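Local coordinates for protein leucine aminopeptidase 2, chloroplastic (Streptomyces sp. BC16019, PDB 5LHK) that probably removes unsubstituted N-terminal amino acids from peptides as a manganese-binding metalloaminopeptidase of the M17 family, at residues Thr244-Asp249 against Pro304-Gly309; Ala388-Asp393 against Trp458-Ile463. All coordinates share one frame; numbering follows the deposited sequence.

Interaction 1 (Thr244-Asp249 against Pro304-Gly309); sequences TYDPPD and PLRVRG
Tyr245 and Val307 form a hydrogen-bonded antiparallel pair where strand 239-245 ends beside the start of strand 306-316, in the mixed sheet of the M17 catalytic domain but away from its metal site; strand 255-263 is the other neighbour of 306-316. Tyr245 N reaches Val307 O at 2.8 Å, and Val307 N returns to Tyr245 O at 3.0 Å. The neighbouring non-hydrogen-bonded pair is Thr244 with Arg308. The end-to-end directions of 244-249 and 304-308 are 164° apart; the ladder stops after Tyr245, but Asp246 and Arg306 remain neighbours.

The Tyr245 ring, its CG anti to the backbone N (chi1 170°), reaches toward Leu305, its CE2 3.2 Å from Leu305 O. Pro247 CD sits over one ring face near the rim, and the hydroxyl is anchored by Leu303 O; with Val307, the ring packs against helix 286-301. On the other face, Thr244 OG1 lies 3.2 Å from Arg308 NE. Asp246 and Arg306 lie side by side: Asp246 OD2 rests 3.3 Å from Arg306 CD, and the bend at chi3 (73°) turns the guanidinium so that NH1 comes toward Asp246 OD1, a long salt bridge of 3.7 Å. An alanine in place of Arg306 would probably leave Asp246 without this charged mate. The pairing is held mainly by two backbone bonds and the packing of a buried tyrosine, with a long, probably weak ion pair at the exposed side.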
loop_
_atom_site.group_PDB
_atom_site.type_symbol
_atom_site.label_atom_id
_atom_site.label_comp_id
_atom_site.label_asym_id
_atom_site.label_seq_id
_atom_site.Cartn_x
_atom_site.Cartn_y
_atom_site.Cartn_z
ATOM N N THR A 244 -23.374 40.340 6.909
ATOM C CA THR A 244 -22.940 41.639 6.410
ATOM C C THR A 244 -22.612 42.599 7.552
ATOM O O THR A 244 -23.438 42.834 8.432
ATOM C CB THR A 244 -23.978 42.234 5.448
ATOM O OG1 THR A 244 -24.285 41.264 4.445
ATOM C CG2 THR A 244 -23.445 43.467 4.766
ATOM N N TYR A 245 -21.379 43.107 7.528
ATOM C CA TYR A 245 -20.972 44.261 8.308
ATOM C C TYR A 245 -21.152 45.504 7.436
ATOM O O TYR A 245 -20.510 45.639 6.398
ATOM C CB TYR A 245 -19.521 44.129 8.759
ATOM C CG TYR A 245 -18.947 45.386 9.378
ATOM C CD1 TYR A 245 -19.380 45.844 10.619
ATOM C CD2 TYR A 245 -17.967 46.118 8.717
ATOM C CE1 TYR A 245 -18.848 47.006 11.187
ATOM C CE2 TYR A 245 -17.434 47.272 9.265
ATOM C CZ TYR A 245 -17.872 47.716 10.500
ATOM O OH TYR A 245 -17.321 48.863 11.040
ATOM N N ASP A 246 -22.015 46.408 7.873
ATOM C CA ASP A 246 -22.446 47.524 7.040
ATOM C C ASP A 246 -22.543 48.790 7.884
ATOM O O ASP A 246 -23.641 49.236 8.162
ATOM C CB ASP A 246 -23.802 47.185 6.390
ATOM C CG ASP A 246 -24.117 48.049 5.175
ATOM O OD1 ASP A 246 -23.490 49.109 4.974
ATOM O OD2 ASP A 246 -24.996 47.652 4.387
ATOM N N PRO A 247 -21.394 49.392 8.263
ATOM C CA PRO A 247 -21.403 50.596 9.109
ATOM C C PRO A 247 -21.938 51.839 8.367
ATOM O O PRO A 247 -21.955 51.854 7.140
ATOM C CB PRO A 247 -19.926 50.779 9.440
ATOM C CG PRO A 247 -19.238 50.319 8.200
ATOM C CD PRO A 247 -20.061 49.176 7.671
ATOM N N PRO A 248 -22.376 52.878 9.101
ATOM C CA PRO A 248 -22.886 54.091 8.408
ATOM C C PRO A 248 -21.803 54.828 7.584
ATOM O O PRO A 248 -22.082 55.276 6.466
ATOM C CB PRO A 248 -23.428 54.960 9.557
ATOM C CG PRO A 248 -22.733 54.468 10.785
ATOM C CD PRO A 248 -22.444 53.005 10.571
ATOM N N ASP A 249 -20.597 54.937 8.150
ATOM C CA ASP A 249 -19.382 55.352 7.429
ATOM C C ASP A 249 -19.373 54.868 5.962
ATOM O O ASP A 249 -18.462 54.163 5.504
ATOM C CB ASP A 249 -18.130 54.816 8.178
ATOM C CG ASP A 249 -17.674 55.715 9.327
ATOM O OD1 ASP A 249 -18.180 56.856 9.487
ATOM O OD2 ASP A 249 -16.772 55.260 10.072
ATOM N N PRO A 304 -14.296 51.654 8.295
ATOM C CA PRO A 304 -15.238 52.251 7.351
ATOM C C PRO A 304 -15.262 51.503 6.008
ATOM O O PRO A 304 -14.799 52.015 4.990
ATOM C CB PRO A 304 -14.709 53.692 7.211
ATOM C CG PRO A 304 -13.235 53.550 7.363
ATOM C CD PRO A 304 -13.028 52.417 8.344
ATOM N N LEU A 305 -15.790 50.283 6.018
ATOM C CA LEU A 305 -15.983 49.521 4.793
ATOM C C LEU A 305 -17.063 48.472 4.991
ATOM O O LEU A 305 -17.266 47.970 6.097
ATOM C CB LEU A 305 -14.667 48.888 4.294
ATOM C CG LEU A 305 -14.248 47.482 4.741
ATOM C CD1 LEU A 305 -13.014 47.000 3.997
ATOM C CD2 LEU A 305 -14.006 47.450 6.246
ATOM N N ARG A 306 -17.759 48.156 3.909
ATOM C CA ARG A 306 -18.806 47.164 3.938
ATOM C C ARG A 306 -18.162 45.819 3.599
ATOM O O ARG A 306 -17.383 45.714 2.646
ATOM C CB ARG A 306 -19.938 47.522 2.971
ATOM C CG ARG A 306 -20.996 46.438 2.884
ATOM C CD ARG A 306 -22.370 46.961 2.529
ATOM N NE ARG A 306 -22.484 47.370 1.135
ATOM C CZ ARG A 306 -22.519 48.627 0.682
ATOM N NH1 ARG A 306 -22.449 49.684 1.495
ATOM N NH2 ARG A 306 -22.631 48.831 -0.628
ATOM N N VAL A 307 -18.463 44.808 4.408
ATOM C CA VAL A 307 -17.898 43.478 4.225
ATOM C C VAL A 307 -19.015 42.445 4.338
ATOM O O VAL A 307 -19.731 42.424 5.338
ATOM C CB VAL A 307 -16.784 43.168 5.260
ATOM C CG1 VAL A 307 -16.110 41.843 4.936
ATOM C CG2 VAL A 307 -15.730 44.279 5.291
ATOM N N ARG A 308 -19.160 41.609 3.309
ATOM C CA ARG A 308 -20.141 40.521 3.308
ATOM C C ARG A 308 -19.409 39.190 3.411
ATOM O O ARG A 308 -18.441 38.963 2.705
ATOM C CB ARG A 308 -21.048 40.539 2.055
ATOM C CG ARG A 308 -22.186 39.493 2.120
ATOM C CD ARG A 308 -23.329 39.672 1.111
ATOM N NE ARG A 308 -24.070 40.928 1.304
ATOM C CZ ARG A 308 -23.834 42.094 0.677
ATOM N NH1 ARG A 308 -22.853 42.237 -0.232
ATOM N NH2 ARG A 308 -24.595 43.151 0.975
ATOM N N GLY A 309 -19.873 38.331 4.310
ATOM C CA GLY A 309 -19.400 36.964 4.444
ATOM C C GLY A 309 -20.381 36.027 3.758
ATOM O O GLY A 309 -21.589 36.209 3.876
#

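Interaction 2 (Ala388-Asp393 against Trp458-Ile463)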
loop_
_atom_site.group_PDB
_atom_site.type_symbol
_atom_site.label_atom_id
_atom_site.label_comp_id
_atom_site.label_asym_id
_atom_site.label_seq_id
_atom_site.Cartn_x
_atom_site.Cartn_y
_atom_site.Cartn_z
ATOM N N ALA A 388 -1.095 29.041 1.307
ATOM C CA ALA A 388 -0.877 29.475 -0.070
ATOM C C ALA A 388 -1.814 30.626 -0.424
ATOM O O ALA A 388 -3.000 30.589 -0.083
ATOM C CB ALA A 388 -1.071 28.319 -1.027
ATOM N N LEU A 389 -1.257 31.647 -1.093
ATOM C CA LEU A 389 -2.015 32.786 -1.601
ATOM C C LEU A 389 -2.001 32.756 -3.131
ATOM O O LEU A 389 -0.925 32.638 -3.752
ATOM C CB LEU A 389 -1.393 34.095 -1.115
ATOM C CG LEU A 389 -1.836 35.374 -1.832
ATOM C CD1 LEU A 389 -3.323 35.631 -1.597
ATOM C CD2 LEU A 389 -0.991 36.551 -1.392
ATOM N N PHE A 390 -3.191 32.868 -3.724
ATOM C CA PHE A 390 -3.346 33.012 -5.162
ATOM C C PHE A 390 -4.131 34.281 -5.459
ATOM O O PHE A 390 -5.161 34.549 -4.830
ATOM C CB PHE A 390 -4.114 31.836 -5.754
ATOM C CG PHE A 390 -3.357 30.545 -5.761
ATOM C CD1 PHE A 390 -3.426 29.677 -4.680
ATOM C CD2 PHE A 390 -2.614 30.171 -6.872
ATOM C CE1 PHE A 390 -2.738 28.471 -4.698
ATOM C CE2 PHE A 390 -1.936 28.967 -6.904
ATOM C CZ PHE A 390 -1.993 28.116 -5.816
ATOM N N THR A 391 -3.632 35.054 -6.426
ATOM C CA THR A 391 -4.386 36.164 -7.013
ATOM C C THR A 391 -3.702 36.605 -8.308
ATOM O O THR A 391 -2.480 36.598 -8.378
ATOM C CB THR A 391 -4.513 37.369 -6.048
ATOM O OG1 THR A 391 -5.183 38.458 -6.709
ATOM C CG2 THR A 391 -3.139 37.855 -5.554
ATOM N N PRO A 392 -4.479 36.992 -9.338
ATOM C CA PRO A 392 -3.840 37.631 -10.510
ATOM C C PRO A 392 -3.473 39.100 -10.292
ATOM O O PRO A 392 -2.762 39.678 -11.108
ATOM C CB PRO A 392 -4.896 37.500 -11.603
ATOM C CG PRO A 392 -6.193 37.423 -10.868
ATOM C CD PRO A 392 -5.923 36.775 -9.540
ATOM N N ASP A 393 -3.951 39.686 -9.198
ATOM C CA ASP A 393 -3.778 41.096 -8.904
ATOM C C ASP A 393 -2.550 41.322 -8.003
ATOM O O ASP A 393 -2.568 41.019 -6.812
ATOM C CB ASP A 393 -5.062 41.600 -8.238
ATOM C CG ASP A 393 -5.148 43.103 -8.180
ATOM O OD1 ASP A 393 -4.129 43.755 -7.898
ATOM O OD2 ASP A 393 -6.253 43.630 -8.409
ATOM N N TRP A 458 -9.795 39.412 -7.085
ATOM C CA TRP A 458 -10.040 38.223 -6.286
ATOM C C TRP A 458 -8.747 37.672 -5.707
ATOM O O TRP A 458 -7.700 37.709 -6.363
ATOM C CB TRP A 458 -10.767 37.181 -7.144
ATOM C CG TRP A 458 -10.664 35.752 -6.688
ATOM C CD1 TRP A 458 -11.357 35.163 -5.670
ATOM C CD2 TRP A 458 -9.833 34.735 -7.252
ATOM N NE1 TRP A 458 -11.007 33.837 -5.564
ATOM C CE2 TRP A 458 -10.075 33.549 -6.530
ATOM C CE3 TRP A 458 -8.908 34.709 -8.304
ATOM C CZ2 TRP A 458 -9.422 32.346 -6.827
ATOM C CZ3 TRP A 458 -8.259 33.517 -8.596
ATOM C CH2 TRP A 458 -8.515 32.355 -7.854
ATOM N N ALA A 459 -8.822 37.181 -4.471
ATOM C CA ALA A 459 -7.707 36.452 -3.872
ATOM C C ALA A 459 -8.223 35.184 -3.224
ATOM O O ALA A 459 -9.340 35.163 -2.711
ATOM C CB ALA A 459 -6.962 37.309 -2.865
ATOM N N HIS A 460 -7.392 34.138 -3.257
ATOM C CA HIS A 460 -7.733 32.829 -2.712
ATOM C C HIS A 460 -6.661 32.414 -1.718
ATOM O O HIS A 460 -5.475 32.435 -2.048
ATOM C CB HIS A 460 -7.841 31.834 -3.865
ATOM C CG HIS A 460 -7.726 30.395 -3.468
ATOM N ND1 HIS A 460 -8.511 29.825 -2.494
ATOM C CD2 HIS A 460 -6.950 29.400 -3.955
ATOM C CE1 HIS A 460 -8.218 28.543 -2.386
ATOM N NE2 HIS A 460 -7.273 28.260 -3.259
ATOM N N LEU A 461 -7.094 32.051 -0.508
ATOM C CA LEU A 461 -6.208 31.653 0.573
ATOM C C LEU A 461 -6.472 30.193 0.893
ATOM O O LEU A 461 -7.552 29.850 1.376
ATOM C CB LEU A 461 -6.463 32.496 1.820
ATOM C CG LEU A 461 -5.816 33.873 1.928
ATOM C CD1 LEU A 461 -6.071 34.701 0.695
ATOM C CD2 LEU A 461 -6.332 34.588 3.178
ATOM N N ASP A 462 -5.483 29.342 0.617
ATOM C CA ASP A 462 -5.568 27.906 0.868
ATOM C C ASP A 462 -4.764 27.627 2.128
ATOM O O ASP A 462 -3.554 27.773 2.130
ATOM C CB ASP A 462 -5.009 27.139 -0.326
ATOM C CG ASP A 462 -5.282 25.642 -0.267
ATOM O OD1 ASP A 462 -5.626 25.077 0.804
ATOM O OD2 ASP A 462 -5.136 25.021 -1.336
ATOM N N ILE A 463 -5.452 27.203 3.183
ATOM C CA ILE A 463 -4.905 27.175 4.540
ATOM C C ILE A 463 -5.099 25.819 5.212
ATOM O O ILE A 463 -5.113 25.735 6.444
ATOM C CB ILE A 463 -5.562 28.273 5.413
ATOM C CG1 ILE A 463 -7.081 28.042 5.598
ATOM C CG2 ILE A 463 -5.338 29.638 4.789
ATOM C CD1 ILE A 463 -7.693 28.841 6.725
#
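Strands 386-390 and 458-462 are antiparallel neighbours in the large mixed sheet of the catalytic domain, and Ala388, Leu389 and Phe390 pair in turn with Asp462, Leu461 and His460. Two hydrogen-bonded pairs flank one that is not. Ala388 and Asp462 exchange backbone bonds, N to O, both of 2.9 Å, and Phe390 N to His460 O (2.9 Å) is answered by His460 N to Phe390 O (2.8 Å).

The ladder is prolonged by a side chain. With its hydroxyl anti to the backbone N (chi1 176°), Thr391 OG1 donates to Trp458 O at 2.6 Å, tilted 24° from the carbonyl plane. The same oxygen accepts from Asp393 N at 3.0 Å, closing an ST turn. Asp393 is the N-cap of helix 394-407, its OD1 taking the backbone N of Leu396, so the threonine ties the start of this helix to the first residue of strand 458-462.

This sheet is the central one of the M17 catalytic fold, with helices against its faces. On one face, Leu389 CD1 meets Leu461 CD1 at 3.7 Å, the two leucines lying side by side, while Leu389 also packs on Leu401 of helix 394-407. Phe390 and His460 occupy the other face beneath helix 440-449. Their rings are nearly parallel, with planes at 22°, but slid so far apart that they barely overlap; Phe390 CD1 touches His460 CD2. Asp370, on the adjacent strand 367-372, takes both ring N-H groups of strand 458-462: OD1 from His460 ND1, OD2 from Trp458 NE1. Asp462, whose OD1 accepts from the backbone N of both Leu374 and Thr375, lies about 8 Å, side chain to side chain, from the manganese ligands Lys261 and Asp284.

Overall arrangement
Both interactions are antiparallel strand pairings in the same mixed sheet of the catalytic domain, yet they do not touch: their centres lie 22 Å apart and their nearest atoms about 11 Å. Interaction 1 is partly buried and far from the metal site, and it runs from paired strands into loop residues, several of them exposed, that still touch; interaction 2 is almost wholly buried and ends near the manganese ligands. Strands 255-263 and 367-372 connect them, the first beside 306-316 and the second beside 458-462. Their chemistry follows this placement: a long surface ion pair supplements the shorter ladder of 244-249 with 304-309, whereas 388-393 with 458-463 combines a longer ladder, a threonine hydroxyl bond and buried apolar and aromatic groups.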